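Nicotinamide riboside transporter PnuC (Neisseria mucosa ATCC 25996, PDB 4QTN) probably carries nicotinamide riboside, a vitamin B3 form and precursor of NAD, across the bacterial inner membrane as a homotrimer of helical subunits. Local coordinates at residues F82-E87 against T192-W196; F26-Q30 against A47-L52. The contacts are given in a common frame with arbitrary orientation. Numbering follows the deposited sequence.

Contact 1 of 2, residues F82-E87 against T192-W196; sequences FKLYGE and TISLW
Where two transmembrane helices are joined by only a few residues, the turn can pack on a third, as residues 82-87 do on the helical segment 192-196. Phe82, with chi1 near -85°, turns a ring face to the edge of Trp196 in a T-shaped stack (six-membered ring centroids 5.7 Å apart, planes at 69°), with Phe82 CG 3.9 Å from Trp196 CZ3. Lys83 takes positive phi (70°) and ends helix 64-80 in a Schellman motif. Leu84, at phi/psi -93/90, is the N-cap residue of helix 85-107, so a tight turn between successive transmembrane helices brings aromatic and aliphatic groups to helix 181-198. Leu84 CA lies 7.8 Å from Leu195 CA. Leu84 CD1 sits over the Trp196 six-membered ring as a CH-pi contact, 3.5 Å from the centroid and 13° off the normal, while Leu84 CD2 meets Leu195 CB at 3.9 Å. Three residues on, Glu87 (chi1 and chi2 both m) points CA-to-CB toward segment 192-196; Glu87 OE1 makes van der Waals contact with Thr192 CG2 (3.5 Å), OE2 with Leu195 CD1 (3.4 Å). Its side chain lies about 7 Å from bound nicotinamide riboside, near the pocket. Tyr75 OH hydrogen-bonds both Glu87 OE1 and Trp196 NE1.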
ATOM      1  N   PHE C  82      23.074 -12.116  -5.834  1.00132.94           N
ATOM      2  CA  PHE C  82      22.894 -10.770  -5.346  1.00138.33           C
ATOM      3  C   PHE C  82      23.281 -10.626  -3.880  1.00142.18           C
ATOM      4  O   PHE C  82      23.196  -9.533  -3.312  1.00145.72           O
ATOM      5  CB  PHE C  82      21.459 -10.304  -5.581  1.00138.82           C
ATOM      6  CG  PHE C  82      21.227  -9.741  -6.953  1.00139.23           C
ATOM      7  CD1 PHE C  82      20.907 -10.582  -8.023  1.00137.53           C
ATOM      8  CD2 PHE C  82      21.347  -8.369  -7.187  1.00138.50           C
ATOM      9  CE1 PHE C  82      20.696 -10.065  -9.293  1.00138.42           C
ATOM     10  CE2 PHE C  82      21.149  -7.854  -8.457  1.00140.19           C
ATOM     11  CZ  PHE C  82      20.816  -8.702  -9.510  1.00139.16           C
ATOM     12  N   LYS C  83      23.718 -11.727  -3.276  1.00142.89           N
ATOM     13  CA  LYS C  83      24.123 -11.731  -1.869  1.00150.58           C
ATOM     14  C   LYS C  83      22.924 -11.546  -0.903  1.00149.48           C
ATOM     15  O   LYS C  83      23.079 -11.015   0.207  1.00154.82           O
ATOM     16  CB  LYS C  83      25.198 -10.661  -1.606  1.00160.13           C
ATOM     17  CG  LYS C  83      26.435 -10.765  -2.502  1.00167.25           C
ATOM     18  CD  LYS C  83      27.233  -9.462  -2.514  1.00173.36           C
ATOM     19  CE  LYS C  83      27.873  -9.179  -1.160  1.00181.14           C
ATOM     20  NZ  LYS C  83      27.913  -7.720  -0.870  1.00185.20           N
ATOM     21  N   LEU C  84      21.739 -11.979  -1.335  1.00141.03           N
ATOM     22  CA  LEU C  84      20.618 -12.155  -0.417  1.00135.90           C
ATOM     23  C   LEU C  84      20.615 -13.596   0.068  1.00134.34           C
ATOM     24  O   LEU C  84      20.021 -14.477  -0.555  1.00128.37           O
ATOM     25  CB  LEU C  84      19.271 -11.785  -1.087  1.00134.83           C
ATOM     26  CG  LEU C  84      18.753 -10.332  -0.960  1.00135.87           C
ATOM     27  CD1 LEU C  84      17.583 -10.078  -1.901  1.00135.33           C
ATOM     28  CD2 LEU C  84      18.367  -9.976   0.475  1.00140.69           C
ATOM     29  N   TYR C  85      21.313 -13.833   1.172  1.00143.43           N
ATOM     30  CA  TYR C  85      21.537 -15.194   1.666  1.00153.98           C
ATOM     31  C   TYR C  85      20.323 -15.776   2.399  1.00156.64           C
ATOM     32  O   TYR C  85      20.132 -16.986   2.415  1.00158.44           O
ATOM     33  CB  TYR C  85      22.798 -15.257   2.545  1.00162.32           C
ATOM     34  CG  TYR C  85      24.037 -14.717   1.858  1.00166.27           C
ATOM     35  CD1 TYR C  85      24.555 -15.336   0.710  1.00165.66           C
ATOM     36  CD2 TYR C  85      24.688 -13.578   2.343  1.00171.33           C
ATOM     37  CE1 TYR C  85      25.679 -14.834   0.068  1.00168.47           C
ATOM     38  CE2 TYR C  85      25.814 -13.070   1.707  1.00175.52           C
ATOM     39  CZ  TYR C  85      26.306 -13.700   0.575  1.00173.78           C
ATOM     40  OH  TYR C  85      27.421 -13.198  -0.050  1.00180.58           O
ATOM     41  N   GLY C  86      19.503 -14.903   2.986  1.00157.95           N
ATOM     42  CA  GLY C  86      18.242 -15.319   3.596  1.00160.17           C
ATOM     43  C   GLY C  86      17.303 -15.972   2.594  1.00159.03           C
ATOM     44  O   GLY C  86      16.739 -17.042   2.856  1.00163.41           O
ATOM     45  N   GLU C  87      17.154 -15.341   1.433  1.00152.62           N
ATOM     46  CA  GLU C  87      16.218 -15.819   0.421  1.00151.10           C
ATOM     47  C   GLU C  87      16.723 -17.062  -0.290  1.00151.32           C
ATOM     48  O   GLU C  87      15.937 -17.871  -0.750  1.00156.67           O
ATOM     49  CB  GLU C  87      15.880 -14.713  -0.588  1.00145.46           C
ATOM     50  CG  GLU C  87      15.320 -13.445   0.056  1.00151.63           C
ATOM     51  CD  GLU C  87      13.899 -13.620   0.582  1.00164.42           C
ATOM     52  OE1 GLU C  87      13.002 -13.904  -0.235  1.00172.96           O
ATOM     53  OE2 GLU C  87      13.675 -13.456   1.812  1.00166.87           O
ATOM     54  N   THR C 192      10.150  -8.767   1.974  1.00101.83           N
ATOM     55  CA  THR C 192      11.024  -9.033   0.821  1.00108.93           C
ATOM     56  C   THR C 192      11.178  -7.842  -0.167  1.00116.21           C
ATOM     57  O   THR C 192      12.205  -7.734  -0.845  1.00124.10           O
ATOM     58  CB  THR C 192      10.585 -10.274   0.043  1.00102.79           C
ATOM     59  OG1 THR C 192      10.308 -11.323   0.959  1.00103.61           O
ATOM     60  CG2 THR C 192      11.677 -10.725  -0.888  1.00107.93           C
ATOM     61  N   ILE C 193      10.168  -6.966  -0.255  1.00105.81           N
ATOM     62  CA  ILE C 193      10.317  -5.749  -1.053  1.00102.25           C
ATOM     63  C   ILE C 193      11.454  -4.908  -0.481  1.00102.72           C
ATOM     64  O   ILE C 193      12.325  -4.459  -1.227  1.00106.90           O
ATOM     65  CB  ILE C 193       9.013  -4.923  -1.141  1.00101.94           C
ATOM     66  CG1 ILE C 193       8.028  -5.572  -2.098  1.00101.96           C
ATOM     67  CG2 ILE C 193       9.303  -3.532  -1.665  1.00106.11           C
ATOM     68  CD1 ILE C 193       6.638  -4.993  -2.003  1.00100.51           C
ATOM     69  N   SER C 194      11.463  -4.746   0.853  1.00100.31           N
ATOM     70  CA  SER C 194      12.563  -4.058   1.577  1.00102.80           C
ATOM     71  C   SER C 194      13.895  -4.732   1.370  1.00107.11           C
ATOM     72  O   SER C 194      14.900  -4.065   1.255  1.00117.01           O
ATOM     73  CB  SER C 194      12.295  -4.015   3.076  1.00104.04           C
ATOM     74  OG  SER C 194      11.086  -3.366   3.372  1.00109.48           O
ATOM     75  N   LEU C 195      13.903  -6.068   1.385  1.00107.90           N
ATOM     76  CA  LEU C 195      15.127  -6.848   1.131  1.00109.66           C
ATOM     77  C   LEU C 195      15.774  -6.514  -0.196  1.00112.22           C
ATOM     78  O   LEU C 195      16.971  -6.248  -0.252  1.00126.02           O
ATOM     79  CB  LEU C 195      14.855  -8.342   1.207  1.00108.79           C
ATOM     80  CG  LEU C 195      14.762  -8.879   2.615  1.00112.31           C
ATOM     81  CD1 LEU C 195      14.912 -10.389   2.593  1.00120.20           C
ATOM     82  CD2 LEU C 195      15.825  -8.232   3.494  1.00112.92           C
ATOM     83  N   TRP C 196      14.993  -6.526  -1.265  1.00150.21           N
ATOM     84  CA  TRP C 196      15.527  -6.169  -2.558  1.00144.17           C
ATOM     85  C   TRP C 196      15.750  -4.655  -2.720  1.00143.74           C
ATOM     86  O   TRP C 196      16.487  -4.238  -3.603  1.00146.39           O
ATOM     87  CB  TRP C 196      14.647  -6.699  -3.672  1.00140.05           C
ATOM     88  CG  TRP C 196      14.661  -8.174  -3.817  1.00137.41           C
ATOM     89  CD1 TRP C 196      13.730  -9.042  -3.349  1.00135.91           C
ATOM     90  CD2 TRP C 196      15.613  -8.956  -4.539  1.00138.33           C
ATOM     91  NE1 TRP C 196      14.046 -10.325  -3.718  1.00135.92           N
ATOM     92  CE2 TRP C 196      15.194 -10.301  -4.455  1.00137.74           C
ATOM     93  CE3 TRP C 196      16.782  -8.652  -5.248  1.00140.86           C
ATOM     94  CZ2 TRP C 196      15.907 -11.347  -5.042  1.00140.26           C
ATOM     95  CZ3 TRP C 196      17.491  -9.695  -5.844  1.00143.06           C
ATOM     96  CH2 TRP C 196      17.053 -11.028  -5.730  1.00142.91           C
TER

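Contact 2 of 2, residues F26-Q30 against A47-L52; sequences FLGIQ and AVTGIL
Segments 26-30 and 47-52 run almost antiparallel, their short axes 9.9 Å apart at closest approach and their N-to-C directions at 167°. The register pairs Leu27 with Val48, CA atoms 6.2 Å apart, and Phe26 with Ile51, at 7.4 Å. The first segment is regular helix, but the second is distorted: Thr49 has psi 104° and Gly50 takes phi/psi 142/-47, angles at which a CB would clash with the preceding carbonyl oxygen. Even so, Ile51 N still bonds Ala47 O at 2.7 Å and Leu52 N bonds Val48 O at 3.2 Å. This is an antiparallel helical hairpin of two successive transmembrane helices, closed without a hydrogen bond between the segments. Leu27, in the mt rotamer, puts CD2 3.5 Å from Leu52 CD1 and 4.1 Å from both Val48 CG1 and Ile51 CG2. Ile51 CG2 also lies 3.9 Å from Phe26 CB. Gln30, with chi1 near -145° and chi2 near 42°, lays its side chain against Ala47, Val48 and Ile51: CG is 3.7 Å from Val48 CG2, CD 3.3 Å from Ala47 CB, and NE2 3.8 Å from Ile51 CD1. Met216 of helix 208-234 touches both Phe26 and Ile51. From the distorted turn, Gly50 O accepts a hydrogen bond from the hydroxyl of Tyr217, a residue that binds nicotinamide riboside.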
ATOM      1  N   PHE C  26       0.227  -8.139 -15.300  1.00100.52           N
ATOM      2  CA  PHE C  26       1.409  -8.458 -14.511  1.00 99.80           C
ATOM      3  C   PHE C  26       2.493  -9.075 -15.379  1.00100.07           C
ATOM      4  O   PHE C  26       3.675  -8.765 -15.229  1.00100.08           O
ATOM      5  CB  PHE C  26       1.057  -9.384 -13.362  1.00100.82           C
ATOM      6  CG  PHE C  26       0.594  -8.668 -12.125  1.00107.41           C
ATOM      7  CD1 PHE C  26       0.956  -7.332 -11.893  1.00110.43           C
ATOM      8  CD2 PHE C  26      -0.171  -9.335 -11.162  1.00108.92           C
ATOM      9  CE1 PHE C  26       0.545  -6.674 -10.742  1.00107.62           C
ATOM     10  CE2 PHE C  26      -0.579  -8.682 -10.013  1.00111.76           C
ATOM     11  CZ  PHE C  26      -0.217  -7.347  -9.804  1.00111.92           C
ATOM     12  N   LEU C  27       2.078  -9.941 -16.299  1.00 98.55           N
ATOM     13  CA  LEU C  27       2.992 -10.567 -17.249  1.00 99.65           C
ATOM     14  C   LEU C  27       3.488  -9.555 -18.267  1.00105.48           C
ATOM     15  O   LEU C  27       4.635  -9.612 -18.692  1.00108.67           O
ATOM     16  CB  LEU C  27       2.314 -11.738 -17.956  1.00 94.40           C
ATOM     17  CG  LEU C  27       1.753 -12.789 -17.006  1.00 93.62           C
ATOM     18  CD1 LEU C  27       0.973 -13.860 -17.756  1.00 91.64           C
ATOM     19  CD2 LEU C  27       2.866 -13.393 -16.161  1.00 95.22           C
ATOM     20  N   GLY C  28       2.621  -8.612 -18.636  1.00104.61           N
ATOM     21  CA  GLY C  28       3.007  -7.481 -19.482  1.00105.01           C
ATOM     22  C   GLY C  28       4.154  -6.645 -18.925  1.00105.71           C
ATOM     23  O   GLY C  28       5.167  -6.458 -19.600  1.00110.41           O
ATOM     24  N   ILE C  29       3.980  -6.122 -17.706  1.00100.17           N
ATOM     25  CA  ILE C  29       5.009  -5.294 -17.056  1.00106.09           C
ATOM     26  C   ILE C  29       6.306  -6.083 -16.939  1.00109.34           C
ATOM     27  O   ILE C  29       7.414  -5.523 -16.984  1.00114.33           O
ATOM     28  CB  ILE C  29       4.562  -4.833 -15.642  1.00107.26           C
ATOM     29  CG1 ILE C  29       3.194  -4.143 -15.693  1.00109.03           C
ATOM     30  CG2 ILE C  29       5.597  -3.914 -15.005  1.00108.78           C
ATOM     31  CD1 ILE C  29       3.140  -2.928 -16.594  1.00114.65           C
ATOM     32  N   GLN C  30       6.159  -7.390 -16.805  1.00108.77           N
ATOM     33  CA  GLN C  30       7.284  -8.284 -16.710  1.00111.70           C
ATOM     34  C   GLN C  30       7.945  -8.451 -18.084  1.00112.54           C
ATOM     35  O   GLN C  30       9.174  -8.416 -18.192  1.00114.87           O
ATOM     36  CB  GLN C  30       6.828  -9.640 -16.141  1.00111.78           C
ATOM     37  CG  GLN C  30       7.842 -10.324 -15.237  1.00114.31           C
ATOM     38  CD  GLN C  30       8.531  -9.362 -14.285  1.00116.04           C
ATOM     39  OE1 GLN C  30       9.740  -9.138 -14.388  1.00122.86           O
ATOM     40  NE2 GLN C  30       7.765  -8.788 -13.350  1.00109.25           N
ATOM     41  N   ALA C  47      10.380 -14.317 -12.515  1.00101.98           N
ATOM     42  CA  ALA C  47       9.189 -13.543 -12.189  1.00 96.77           C
ATOM     43  C   ALA C  47       7.953 -14.113 -12.855  1.00 95.22           C
ATOM     44  O   ALA C  47       7.024 -14.516 -12.179  1.00 95.01           O
ATOM     45  CB  ALA C  47       9.375 -12.094 -12.556  1.00101.23           C
ATOM     46  N   VAL C  48       7.971 -14.197 -14.181  1.00 98.65           N
ATOM     47  CA  VAL C  48       6.843 -14.770 -14.940  1.00103.72           C
ATOM     48  C   VAL C  48       6.321 -16.111 -14.376  1.00108.69           C
ATOM     49  O   VAL C  48       5.123 -16.248 -14.109  1.00109.58           O
ATOM     50  CB  VAL C  48       7.165 -14.904 -16.441  1.00104.05           C
ATOM     51  CG1 VAL C  48       6.110 -15.743 -17.149  1.00102.45           C
ATOM     52  CG2 VAL C  48       7.247 -13.532 -17.062  1.00105.80           C
ATOM     53  N   THR C  49       7.211 -17.095 -14.221  1.00113.21           N
ATOM     54  CA  THR C  49       6.911 -18.266 -13.392  1.00109.64           C
ATOM     55  C   THR C  49       7.133 -17.822 -11.979  1.00108.27           C
ATOM     56  O   THR C  49       8.254 -17.636 -11.571  1.00116.71           O
ATOM     57  CB  THR C  49       7.845 -19.477 -13.693  1.00110.70           C
ATOM     58  OG1 THR C  49       9.195 -19.162 -13.333  1.00110.74           O
ATOM     59  CG2 THR C  49       7.797 -19.858 -15.167  1.00115.65           C
ATOM     60  N   GLY C  50       6.067 -17.585 -11.248  1.00104.37           N
ATOM     61  CA  GLY C  50       6.203 -17.038  -9.924  1.00101.40           C
ATOM     62  C   GLY C  50       5.107 -16.077  -9.688  1.00 99.09           C
ATOM     63  O   GLY C  50       4.437 -16.131  -8.666  1.00103.74           O
ATOM     64  N   ILE C  51       4.890 -15.199 -10.655  1.00100.69           N
ATOM     65  CA  ILE C  51       3.649 -14.441 -10.707  1.00104.35           C
ATOM     66  C   ILE C  51       2.510 -15.404 -10.989  1.00106.69           C
ATOM     67  O   ILE C  51       1.504 -15.400 -10.287  1.00110.49           O
ATOM     68  CB  ILE C  51       3.697 -13.311 -11.751  1.00102.28           C
ATOM     69  CG1 ILE C  51       4.402 -12.092 -11.162  1.00103.94           C
ATOM     70  CG2 ILE C  51       2.297 -12.912 -12.167  1.00105.11           C
ATOM     71  CD1 ILE C  51       5.026 -11.180 -12.197  1.00109.69           C
ATOM     72  N   LEU C  52       2.711 -16.292 -11.962  1.00108.14           N
ATOM     73  CA  LEU C  52       1.776 -17.378 -12.185  1.00105.92           C
ATOM     74  C   LEU C  52       1.627 -18.304 -10.964  1.00109.95           C
ATOM     75  O   LEU C  52       0.506 -18.693 -10.623  1.00103.92           O
ATOM     76  CB  LEU C  52       2.112 -18.165 -13.457  1.00106.00           C
ATOM     77  CG  LEU C  52       1.531 -17.502 -14.711  1.00106.95           C
ATOM     78  CD1 LEU C  52       2.624 -16.827 -15.515  1.00108.22           C
ATOM     79  CD2 LEU C  52       0.748 -18.480 -15.573  1.00103.97           C
TER

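In the fold
After helix 4-12 at the N terminus, helix 17-34 is followed by a short loop and helix 41-59, and contact 2 closes this local hairpin across 16 intervening residues. Helix 64-80 comes next and leads into the turn that opens contact 1. That contact closes across 104 intervening residues, after helices 85-107, 128-147 and 158-175, when helix 181-198 returns to the turn. The two loops are therefore in series, neither nested nor crossed: one local, one long-range. The centres of contact 1 and contact 2 are about 19 Å apart, and the two do not touch. Helix 208-234, last in the chain, packs against both, through Met216 at contact 2 and Tyr214 at contact 1.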